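Local coordinates for SusD family protein (Bacteroides uniformis, PDB 7KV1) that probably binds beta-glucans at the surface of a human gut bacterium, as a glycan-binding member of the SusD family, at residues A[81-86]-A[338-343]; A[144-149]-A[200-205]; A[158-163]-A[238-243]. One frame throughout, in Å; residues are numbered along the deposited sequence.

All three contacts are largely buried, but lie at different depths. Interaction 3 is the most central, its centre about 10 Å from the centre of the chain, while those of interactions 1 and 2 lie about 18 and 22 Å from it, on opposite sides. Interactions 2 and 3 share helix 138-162: 144-149 meets the chain leaving helix 185-201, and 158-163 faces helix 230-244, the next helix along. Interaction 1 joins a loop to the chain entering helix 341-345. The chemistry follows: a loop held to a helix entry by backbone bonds, a threonine hydroxyl and an arginine on tryptophan; a methionine fitted against a helix exit; an aromatic cluster between nearly parallel helices.

Interaction 1: residues A[81-86]-A[338-343]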
loop_
_atom_site.group_PDB
_atom_site.type_symbol
_atom_site.label_atom_id
_atom_site.label_comp_id
_atom_site.label_asym_id
_atom_site.label_seq_id
_atom_site.Cartn_x
_atom_site.Cartn_y
_atom_site.Cartn_z
ATOM N N ASN A 81 14.069 -1.745 -2.079
ATOM C CA ASN A 81 13.799 -2.846 -3.051
ATOM C C ASN A 81 14.170 -2.425 -4.494
ATOM O O ASN A 81 14.546 -3.318 -5.318
ATOM C CB ASN A 81 12.345 -3.295 -3.043
ATOM C CG ASN A 81 11.990 -4.197 -1.879
ATOM O OD1 ASN A 81 12.852 -4.937 -1.384
ATOM N ND2 ASN A 81 10.735 -4.114 -1.445
ATOM N N PHE A 82 14.013 -1.147 -4.817
ATOM C CA PHE A 82 14.027 -0.651 -6.222
ATOM C C PHE A 82 14.958 0.545 -6.345
ATOM O O PHE A 82 15.232 1.227 -5.364
ATOM C CB PHE A 82 12.629 -0.204 -6.657
ATOM C CG PHE A 82 11.656 -1.349 -6.748
ATOM C CD1 PHE A 82 11.582 -2.112 -7.912
ATOM C CD2 PHE A 82 10.914 -1.736 -5.635
ATOM C CE1 PHE A 82 10.740 -3.206 -7.980
ATOM C CE2 PHE A 82 10.039 -2.806 -5.728
ATOM C CZ PHE A 82 9.969 -3.554 -6.886
ATOM N N TRP A 83 15.316 0.864 -7.581
ATOM C CA TRP A 83 15.801 2.207 -7.955
ATOM C C TRP A 83 14.590 2.951 -8.529
ATOM O O TRP A 83 13.588 2.299 -8.892
ATOM C CB TRP A 83 16.953 2.109 -8.954
ATOM C CG TRP A 83 18.100 1.243 -8.555
ATOM C CD1 TRP A 83 18.556 0.161 -9.237
ATOM C CD2 TRP A 83 18.970 1.407 -7.411
ATOM N NE1 TRP A 83 19.655 -0.349 -8.616
ATOM C CE2 TRP A 83 19.927 0.365 -7.479
ATOM C CE3 TRP A 83 19.013 2.292 -6.325
ATOM C CZ2 TRP A 83 20.918 0.183 -6.515
ATOM C CZ3 TRP A 83 20.004 2.131 -5.376
ATOM C CH2 TRP A 83 20.946 1.094 -5.476
ATOM N N VAL A 84 14.657 4.265 -8.581
ATOM C CA VAL A 84 13.557 5.081 -9.145
ATOM C C VAL A 84 13.535 4.893 -10.671
ATOM O O VAL A 84 12.434 4.688 -11.207
ATOM C CB VAL A 84 13.687 6.550 -8.730
ATOM C CG1 VAL A 84 12.692 7.428 -9.476
ATOM C CG2 VAL A 84 13.465 6.660 -7.232
ATOM N N GLY A 85 14.686 4.986 -11.329
ATOM C CA GLY A 85 14.778 4.826 -12.793
ATOM C C GLY A 85 14.247 6.039 -13.548
ATOM O O GLY A 85 14.483 7.194 -13.101
ATOM N N GLY A 86 13.525 5.803 -14.637
ATOM C CA GLY A 86 13.142 6.855 -15.601
ATOM C C GLY A 86 14.277 7.180 -16.547
ATOM O O GLY A 86 15.317 6.467 -16.515
ATOM N N PRO A 338 13.336 0.026 -11.751
ATOM C CA PRO A 338 14.265 -1.075 -11.924
ATOM C C PRO A 338 14.389 -1.767 -10.564
ATOM O O PRO A 338 14.577 -1.073 -9.525
ATOM C CB PRO A 338 15.615 -0.468 -12.298
ATOM C CG PRO A 338 15.354 0.976 -12.576
ATOM C CD PRO A 338 13.929 1.302 -12.162
ATOM N N MET A 339 14.284 -3.087 -10.580
ATOM C CA MET A 339 14.505 -3.897 -9.367
ATOM C C MET A 339 16.010 -4.006 -9.071
ATOM O O MET A 339 16.802 -4.410 -9.979
ATOM C CB MET A 339 13.911 -5.298 -9.476
ATOM C CG MET A 339 13.935 -5.982 -8.114
ATOM S SD MET A 339 13.102 -7.523 -8.156
ATOM C CE MET A 339 11.439 -6.892 -8.328
ATOM N N ARG A 340 16.395 -3.778 -7.815
ATOM C CA ARG A 340 17.826 -3.890 -7.409
ATOM C C ARG A 340 18.261 -5.346 -7.504
ATOM O O ARG A 340 17.440 -6.246 -7.206
ATOM C CB ARG A 340 18.100 -3.343 -6.010
ATOM C CG ARG A 340 17.788 -1.864 -5.928
ATOM C CD ARG A 340 17.592 -1.294 -4.530
ATOM N NE ARG A 340 18.814 -1.194 -3.782
ATOM C CZ ARG A 340 19.089 -0.216 -2.906
ATOM N NH1 ARG A 340 18.266 0.812 -2.728
ATOM N NH2 ARG A 340 20.246 -0.233 -2.287
ATOM N N LEU A 341 19.520 -5.555 -7.881
ATOM C CA LEU A 341 20.127 -6.909 -7.939
ATOM C C LEU A 341 20.072 -7.548 -6.549
ATOM O O LEU A 341 19.839 -8.759 -6.432
ATOM C CB LEU A 341 21.577 -6.800 -8.441
ATOM C CG LEU A 341 22.343 -8.128 -8.566
ATOM C CD1 LEU A 341 21.584 -9.145 -9.420
ATOM C CD2 LEU A 341 23.741 -7.888 -9.143
ATOM N N GLU A 342 20.313 -6.762 -5.520
ATOM C CA GLU A 342 20.271 -7.201 -4.107
ATOM C C GLU A 342 18.876 -7.772 -3.812
ATOM O O GLU A 342 18.759 -8.763 -3.095
ATOM C CB GLU A 342 20.695 -6.002 -3.243
ATOM C CG GLU A 342 22.069 -5.389 -3.614
ATOM C CD GLU A 342 22.325 -4.584 -4.912
ATOM O OE1 GLU A 342 21.470 -3.792 -5.363
ATOM O OE2 GLU A 342 23.450 -4.707 -5.469
ATOM N N THR A 343 17.817 -7.221 -4.384
ATOM C CA THR A 343 16.441 -7.747 -4.176
ATOM C C THR A 343 16.281 -9.127 -4.834
ATOM O O THR A 343 15.579 -10.015 -4.264
ATOM C CB THR A 343 15.402 -6.744 -4.678
ATOM O OG1 THR A 343 15.792 -5.482 -4.147
ATOM C CG2 THR A 343 13.992 -7.098 -4.274
HETATM O O HOH W 1 21.101 -3.092 -8.587
#
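At N81 it is the backbone carbonyl that works hardest, because N81 O receives two hydrogen bonds from the entry to helix 341-345. R340 N, at the N-cap position, reaches N81 O at 3.1 Å along a nearly straight N-H (165°), in the carbonyl plane and on a lone pair. T343 OG1 donates to the same N81 O at 2.8 Å, this time from above the plane. The side-chain amide of N81 has other business, its ND2 bonding to E76.

F82 pairs with M339 in a single beta bridge, their CA atoms 4.5 Å apart. The phenyl ring has P338 O at its edge, and the methyl M339 CE lies 3.8 Å from F82 CE1, brought round by a bend at the last torsion of the methionine.

W83 N then donates to P338 O at 2.8 Å, coming in almost along the C=O axis. Over one face of the indole runs the side chain of R340. Its CG sits 3.6 Å from the centroid of the W83 five-membered ring, a CH-pi contact; the arginine then bends at chi3 (72°), so that its guanidinium lies flat on the indole, planes 17° apart. R340 CZ is 3.9 Å from the centroid of the W83 six-membered ring, an off-centre cation-pi pair. Water 1 accepts from both W83 NE1 and L341 N.

At G85, CA lies 3.7 Å from P338 CD. A side chain would collide with the proline here, and the positive phi also favours glycine.

The two backbone bonds and the threonine hydroxyl thus hold the loop after helix 71-76 against the entry to helix 341-345, while the indole gives the partly exposed R340 a broad pi surface that probably helps stabilise its positive charge.

Interaction 2: residues A[144-149]-A[200-205]; sequences YEMQAR and IDSKVL
Apolar contact carries this junction, and M146 is at its centre. Projecting from helix 138-162, its side chain meets three residues of the chain that leaves helix 185-201. M146 CB rests 3.5 Å from the methyl L205 CD2, and one bond further on M146 CG lies 3.7 Å from V204 CG1, the two side chains crossing at about a right angle. A tight bend at chi2 (-36°) then turns the thioether toward S202, where M146 CE comes 3.6 Å from S202 CB. The next residue, Q147, adds its backbone N, 3.9 Å from L205 CD2, and its CG a little further off.

Polar groups border this patch and find partners away from the methionine. S202 OG lies 3.6 Å from M146 CG without bonding to it, and is hydrogen-bonded to V199 O, three residues earlier; it also takes a weak bond from V204 N at 3.3 Å. K203 N bonds to I200 O at 3.0 Å, and K203 itself, with positive phi (41°), turns the chain so that V204 and L205 can come back against the methionine. The amide end of Q147 leaves the contact altogether, its OE1 held by both Y55 and R227.

Charges form a separate group. Within helix 138-162, R149 NH1 makes a salt bridge to E145 OE2 at 3.0 Å, meeting the carboxylate from above its plane. R149 NE pairs with E195 of helix 185-201, so this arginine links the two helices beside the methionine.

Taken together, the chemistry implies a fit by shape: a flexible, bent methionine moulds itself to the turn after helix 185-201, while the R149-E195 salt bridge adds a directional link between the helices beside it.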
loop_
_atom_site.group_PDB
_atom_site.type_symbol
_atom_site.label_atom_id
_atom_site.label_comp_id
_atom_site.label_asym_id
_atom_site.label_seq_id
_atom_site.Cartn_x
_atom_site.Cartn_y
_atom_site.Cartn_z
ATOM N N TYR A 144 -24.167 2.142 3.814
ATOM C CA TYR A 144 -23.597 3.275 3.029
ATOM C C TYR A 144 -22.698 4.112 3.951
ATOM O O TYR A 144 -21.578 4.462 3.555
ATOM C CB TYR A 144 -24.667 4.156 2.370
ATOM C CG TYR A 144 -25.625 3.456 1.435
ATOM C CD1 TYR A 144 -25.252 2.363 0.664
ATOM C CD2 TYR A 144 -26.929 3.912 1.312
ATOM C CE1 TYR A 144 -26.143 1.733 -0.192
ATOM C CE2 TYR A 144 -27.839 3.289 0.475
ATOM C CZ TYR A 144 -27.451 2.195 -0.280
ATOM O OH TYR A 144 -28.370 1.606 -1.105
ATOM N N GLU A 145 -23.174 4.355 5.169
ATOM C CA GLU A 145 -22.499 5.155 6.207
ATOM C C GLU A 145 -21.142 4.532 6.542
ATOM O O GLU A 145 -20.138 5.245 6.540
ATOM C CB GLU A 145 -23.301 5.186 7.500
ATOM C CG GLU A 145 -22.603 5.965 8.576
ATOM C CD GLU A 145 -23.246 5.919 9.938
ATOM O OE1 GLU A 145 -24.371 5.429 10.048
ATOM O OE2 GLU A 145 -22.600 6.352 10.873
ATOM N N MET A 146 -21.134 3.244 6.857
ATOM C CA MET A 146 -19.903 2.578 7.325
ATOM C C MET A 146 -18.921 2.452 6.159
ATOM O O MET A 146 -17.722 2.565 6.411
ATOM C CB MET A 146 -20.228 1.235 7.969
ATOM C CG MET A 146 -20.884 1.400 9.351
ATOM S SD MET A 146 -20.286 2.783 10.387
ATOM C CE MET A 146 -21.554 2.863 11.658
ATOM N N GLN A 147 -19.392 2.268 4.927
ATOM C CA GLN A 147 -18.486 2.235 3.751
ATOM C C GLN A 147 -17.823 3.615 3.607
ATOM O O GLN A 147 -16.585 3.694 3.444
ATOM C CB GLN A 147 -19.222 1.834 2.480
ATOM C CG GLN A 147 -19.466 0.346 2.321
ATOM C CD GLN A 147 -20.333 0.102 1.108
ATOM O OE1 GLN A 147 -19.867 0.121 -0.020
ATOM N NE2 GLN A 147 -21.611 -0.138 1.341
ATOM N N ALA A 148 -18.596 4.690 3.704
ATOM C CA ALA A 148 -18.046 6.054 3.563
ATOM C C ALA A 148 -17.041 6.315 4.692
ATOM O O ALA A 148 -15.971 6.915 4.424
ATOM C CB ALA A 148 -19.154 7.082 3.546
ATOM N N ARG A 149 -17.340 5.891 5.920
ATOM C CA ARG A 149 -16.437 6.207 7.056
ATOM C C ARG A 149 -15.114 5.426 6.921
ATOM O O ARG A 149 -14.045 5.975 7.245
ATOM C CB ARG A 149 -17.155 6.002 8.384
ATOM C CG ARG A 149 -18.222 7.069 8.625
ATOM C CD ARG A 149 -19.117 6.765 9.805
ATOM N NE ARG A 149 -18.390 6.935 11.048
ATOM C CZ ARG A 149 -18.836 6.552 12.233
ATOM N NH1 ARG A 149 -20.053 6.022 12.355
ATOM N NH2 ARG A 149 -18.099 6.751 13.310
ATOM N N ILE A 200 -15.754 -0.421 13.183
ATOM C CA ILE A 200 -15.611 -1.888 13.421
ATOM C C ILE A 200 -16.665 -2.352 14.458
ATOM O O ILE A 200 -17.358 -3.394 14.223
ATOM C CB ILE A 200 -14.151 -2.195 13.826
ATOM C CG1 ILE A 200 -13.240 -2.079 12.605
ATOM C CG2 ILE A 200 -14.035 -3.555 14.515
ATOM C CD1 ILE A 200 -11.755 -2.101 12.920
ATOM N N ASP A 201 -16.799 -1.629 15.579
ATOM C CA ASP A 201 -17.714 -2.005 16.696
ATOM C C ASP A 201 -19.177 -1.965 16.219
ATOM O O ASP A 201 -19.975 -2.666 16.834
ATOM C CB ASP A 201 -17.572 -1.093 17.917
ATOM C CG ASP A 201 -16.255 -1.231 18.654
ATOM O OD1 ASP A 201 -15.570 -2.219 18.402
ATOM O OD2 ASP A 201 -15.959 -0.358 19.508
ATOM N N SER A 202 -19.528 -1.185 15.189
ATOM C CA SER A 202 -20.895 -1.175 14.595
ATOM C C SER A 202 -21.312 -2.587 14.139
ATOM O O SER A 202 -22.523 -2.842 14.066
ATOM C CB SER A 202 -21.033 -0.172 13.482
ATOM O OG SER A 202 -20.458 -0.637 12.261
ATOM N N LYS A 203 -20.343 -3.444 13.795
ATOM C CA LYS A 203 -20.516 -4.752 13.097
ATOM C C LYS A 203 -21.555 -4.676 11.974
ATOM O O LYS A 203 -22.316 -5.661 11.773
ATOM C CB LYS A 203 -20.868 -5.826 14.132
ATOM C CG LYS A 203 -19.730 -6.182 15.082
ATOM C CD LYS A 203 -19.882 -7.543 15.742
ATOM C CE LYS A 203 -19.761 -7.476 17.245
ATOM N NZ LYS A 203 -18.395 -7.077 17.661
ATOM N N VAL A 204 -21.512 -3.608 11.180
ATOM C CA VAL A 204 -22.393 -3.378 10.006
ATOM C C VAL A 204 -21.806 -4.018 8.744
ATOM O O VAL A 204 -22.578 -4.662 7.961
ATOM C CB VAL A 204 -22.593 -1.860 9.832
ATOM C CG1 VAL A 204 -22.973 -1.462 8.412
ATOM C CG2 VAL A 204 -23.587 -1.336 10.840
ATOM N N LEU A 205 -20.510 -3.794 8.476
ATOM C CA LEU A 205 -19.930 -4.207 7.176
ATOM C C LEU A 205 -19.902 -5.726 7.103
ATOM O O LEU A 205 -19.614 -6.400 8.080
ATOM C CB LEU A 205 -18.522 -3.633 7.035
ATOM C CG LEU A 205 -18.421 -2.108 7.051
ATOM C CD1 LEU A 205 -16.966 -1.679 6.934
ATOM C CD2 LEU A 205 -19.241 -1.501 5.934
#

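Interaction 3: residues A[158-163]-A[238-243]. With EDO (1,2-ethanediol), chain D.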
loop_
_atom_site.group_PDB
_atom_site.type_symbol
_atom_site.label_atom_id
_atom_site.label_comp_id
_atom_site.label_asym_id
_atom_site.label_seq_id
_atom_site.Cartn_x
_atom_site.Cartn_y
_atom_site.Cartn_z
ATOM N N MET A 158 -3.540 7.273 4.493
ATOM C CA MET A 158 -2.528 7.620 3.468
ATOM C C MET A 158 -1.870 8.966 3.812
ATOM O O MET A 158 -0.630 9.036 3.875
ATOM C CB MET A 158 -3.166 7.669 2.076
ATOM C CG MET A 158 -2.173 7.635 0.961
ATOM S SD MET A 158 -3.042 7.520 -0.632
ATOM C CE MET A 158 -3.808 5.911 -0.489
ATOM N N LEU A 159 -2.661 9.993 4.098
ATOM C CA LEU A 159 -2.141 11.327 4.507
ATOM C C LEU A 159 -1.220 11.179 5.716
ATOM O O LEU A 159 -0.123 11.774 5.727
ATOM C CB LEU A 159 -3.305 12.257 4.844
ATOM C CG LEU A 159 -4.113 12.738 3.645
ATOM C CD1 LEU A 159 -5.437 13.331 4.114
ATOM C CD2 LEU A 159 -3.320 13.756 2.814
ATOM N N TRP A 160 -1.693 10.460 6.721
ATOM C CA TRP A 160 -0.977 10.263 7.996
ATOM C C TRP A 160 0.348 9.581 7.712
ATOM O O TRP A 160 1.359 10.032 8.259
ATOM C CB TRP A 160 -1.850 9.439 8.943
ATOM C CG TRP A 160 -1.218 9.048 10.234
ATOM C CD1 TRP A 160 -0.743 9.857 11.224
ATOM C CD2 TRP A 160 -1.080 7.706 10.724
ATOM N NE1 TRP A 160 -0.258 9.098 12.265
ATOM C CE2 TRP A 160 -0.457 7.783 11.992
ATOM C CE3 TRP A 160 -1.325 6.441 10.174
ATOM C CZ2 TRP A 160 -0.099 6.648 12.721
ATOM C CZ3 TRP A 160 -1.050 5.323 10.930
ATOM C CH2 TRP A 160 -0.445 5.421 12.188
ATOM N N HIS A 161 0.366 8.548 6.869
ATOM C CA HIS A 161 1.608 7.770 6.589
ATOM C C HIS A 161 2.661 8.664 5.928
ATOM O O HIS A 161 3.855 8.532 6.275
ATOM C CB HIS A 161 1.325 6.535 5.710
ATOM C CG HIS A 161 1.054 5.259 6.438
ATOM N ND1 HIS A 161 -0.143 4.990 7.060
ATOM C CD2 HIS A 161 1.831 4.168 6.647
ATOM C CE1 HIS A 161 -0.114 3.773 7.557
ATOM N NE2 HIS A 161 1.105 3.260 7.355
ATOM N N TYR A 162 2.251 9.488 4.961
ATOM C CA TYR A 162 3.187 10.270 4.093
ATOM C C TYR A 162 3.521 11.605 4.758
ATOM O O TYR A 162 4.739 11.876 4.920
ATOM C CB TYR A 162 2.635 10.430 2.667
ATOM C CG TYR A 162 2.823 9.181 1.863
ATOM C CD1 TYR A 162 4.070 8.804 1.400
ATOM C CD2 TYR A 162 1.773 8.310 1.671
ATOM C CE1 TYR A 162 4.255 7.606 0.723
ATOM C CE2 TYR A 162 1.941 7.124 0.987
ATOM C CZ TYR A 162 3.188 6.761 0.526
ATOM O OH TYR A 162 3.352 5.567 -0.105
ATOM N N PHE A 163 2.505 12.392 5.141
ATOM C CA PHE A 163 2.687 13.784 5.635
ATOM C C PHE A 163 2.598 13.887 7.166
ATOM O O PHE A 163 3.187 14.844 7.736
ATOM C CB PHE A 163 1.671 14.717 4.984
ATOM C CG PHE A 163 1.717 14.706 3.484
ATOM C CD1 PHE A 163 2.673 15.453 2.804
ATOM C CD2 PHE A 163 0.836 13.917 2.762
ATOM C CE1 PHE A 163 2.736 15.417 1.413
ATOM C CE2 PHE A 163 0.885 13.906 1.371
ATOM C CZ PHE A 163 1.866 14.616 0.704
ATOM N N ALA A 238 -4.932 -3.106 12.018
ATOM C CA ALA A 238 -3.636 -3.738 12.309
ATOM C C ALA A 238 -2.535 -2.839 11.756
ATOM O O ALA A 238 -1.593 -2.559 12.473
ATOM C CB ALA A 238 -3.571 -5.121 11.724
ATOM N N GLU A 239 -2.675 -2.404 10.511
ATOM C CA GLU A 239 -1.674 -1.553 9.842
ATOM C C GLU A 239 -1.421 -0.305 10.673
ATOM O O GLU A 239 -0.245 0.011 10.928
ATOM C CB GLU A 239 -2.163 -1.159 8.445
ATOM C CG GLU A 239 -1.194 -0.215 7.758
ATOM C CD GLU A 239 -1.593 0.067 6.337
ATOM O OE1 GLU A 239 -1.896 -0.922 5.606
ATOM O OE2 GLU A 239 -1.605 1.256 5.977
ATOM N N MET A 240 -2.483 0.380 11.090
ATOM C CA MET A 240 -2.315 1.658 11.802
ATOM C C MET A 240 -1.713 1.416 13.183
ATOM O O MET A 240 -0.805 2.174 13.581
ATOM C CB MET A 240 -3.659 2.366 11.935
ATOM C CG MET A 240 -4.134 2.884 10.616
ATOM S SD MET A 240 -5.625 3.905 10.758
ATOM C CE MET A 240 -5.176 5.082 12.036
ATOM N N VAL A 241 -2.250 0.443 13.926
ATOM C CA VAL A 241 -1.734 0.137 15.283
ATOM C C VAL A 241 -0.228 -0.186 15.147
ATOM O O VAL A 241 0.613 0.353 15.912
ATOM C CB VAL A 241 -2.554 -1.023 15.877
ATOM C CG1 VAL A 241 -1.854 -1.647 17.061
ATOM C CG2 VAL A 241 -3.943 -0.566 16.279
ATOM N N MET A 242 0.146 -1.000 14.167
ATOM C CA MET A 242 1.578 -1.396 14.050
ATOM C C MET A 242 2.428 -0.169 13.662
ATOM O O MET A 242 3.552 -0.007 14.161
ATOM C CB MET A 242 1.700 -2.556 13.059
ATOM C CG MET A 242 1.008 -3.837 13.592
ATOM S SD MET A 242 0.784 -5.093 12.308
ATOM C CE MET A 242 2.423 -5.824 12.323
ATOM N N TYR A 243 1.931 0.681 12.774
ATOM C CA TYR A 243 2.729 1.816 12.263
ATOM C C TYR A 243 2.934 2.795 13.414
ATOM O O TYR A 243 3.938 3.427 13.475
ATOM C CB TYR A 243 2.080 2.505 11.057
ATOM C CG TYR A 243 3.079 3.391 10.358
ATOM C CD1 TYR A 243 4.098 2.844 9.604
ATOM C CD2 TYR A 243 3.027 4.782 10.453
ATOM C CE1 TYR A 243 5.063 3.640 9.014
ATOM C CE2 TYR A 243 3.954 5.598 9.829
ATOM C CZ TYR A 243 4.988 5.021 9.102
ATOM O OH TYR A 243 5.942 5.801 8.511
HETATM C C1 EDO D . -0.918 4.090 3.587
HETATM O O1 EDO D . -1.805 4.520 2.566
HETATM C C2 EDO D . -0.433 2.705 3.380
HETATM O O2 EDO D . -1.496 1.755 3.413
HETATM O O HOH W 2 5.457 8.322 8.280
#
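An aromatic cluster of W160, H161 and Y243 fills the space between helices 138-162 and 230-244, whose local axes run 12.0 Å apart at 23°. Y243 is wedged between the other two. One face of its ring carries the imidazole of H161 in a face-to-face stack, centroids 4.3 Å apart and planes at 28°, while its edge points at the face of W160 in a T-shaped pair, planes at 81°. W160 CZ3 lies 3.9 Å from M240 CG. Water 2 accepts from Y243 OH and donates to H161 O, both at 2.6 Å, tying the phenol to the opposite backbone.

Over the other face of H161 lies C1 of a 1,2-ethanediol, probably from the crystallisation liquor, whose O2 donates to E239 OE2 at 2.6 Å. E239 OE2 also lies 3.3 Å from H161 CE1 and is hydrogen-bonded to N157 ND2. H161 ND1 is hydrogen-bonded to N157 O, which would help set the imidazole's rotation. An alanine in place of Y243 would remove the stack, T-shaped edge and water link, and would probably loosen H161 and W160. Aromatic side chains stacked between roughly parallel helices are consistent with the tetratricopeptide-repeat-related fold of SusD proteins.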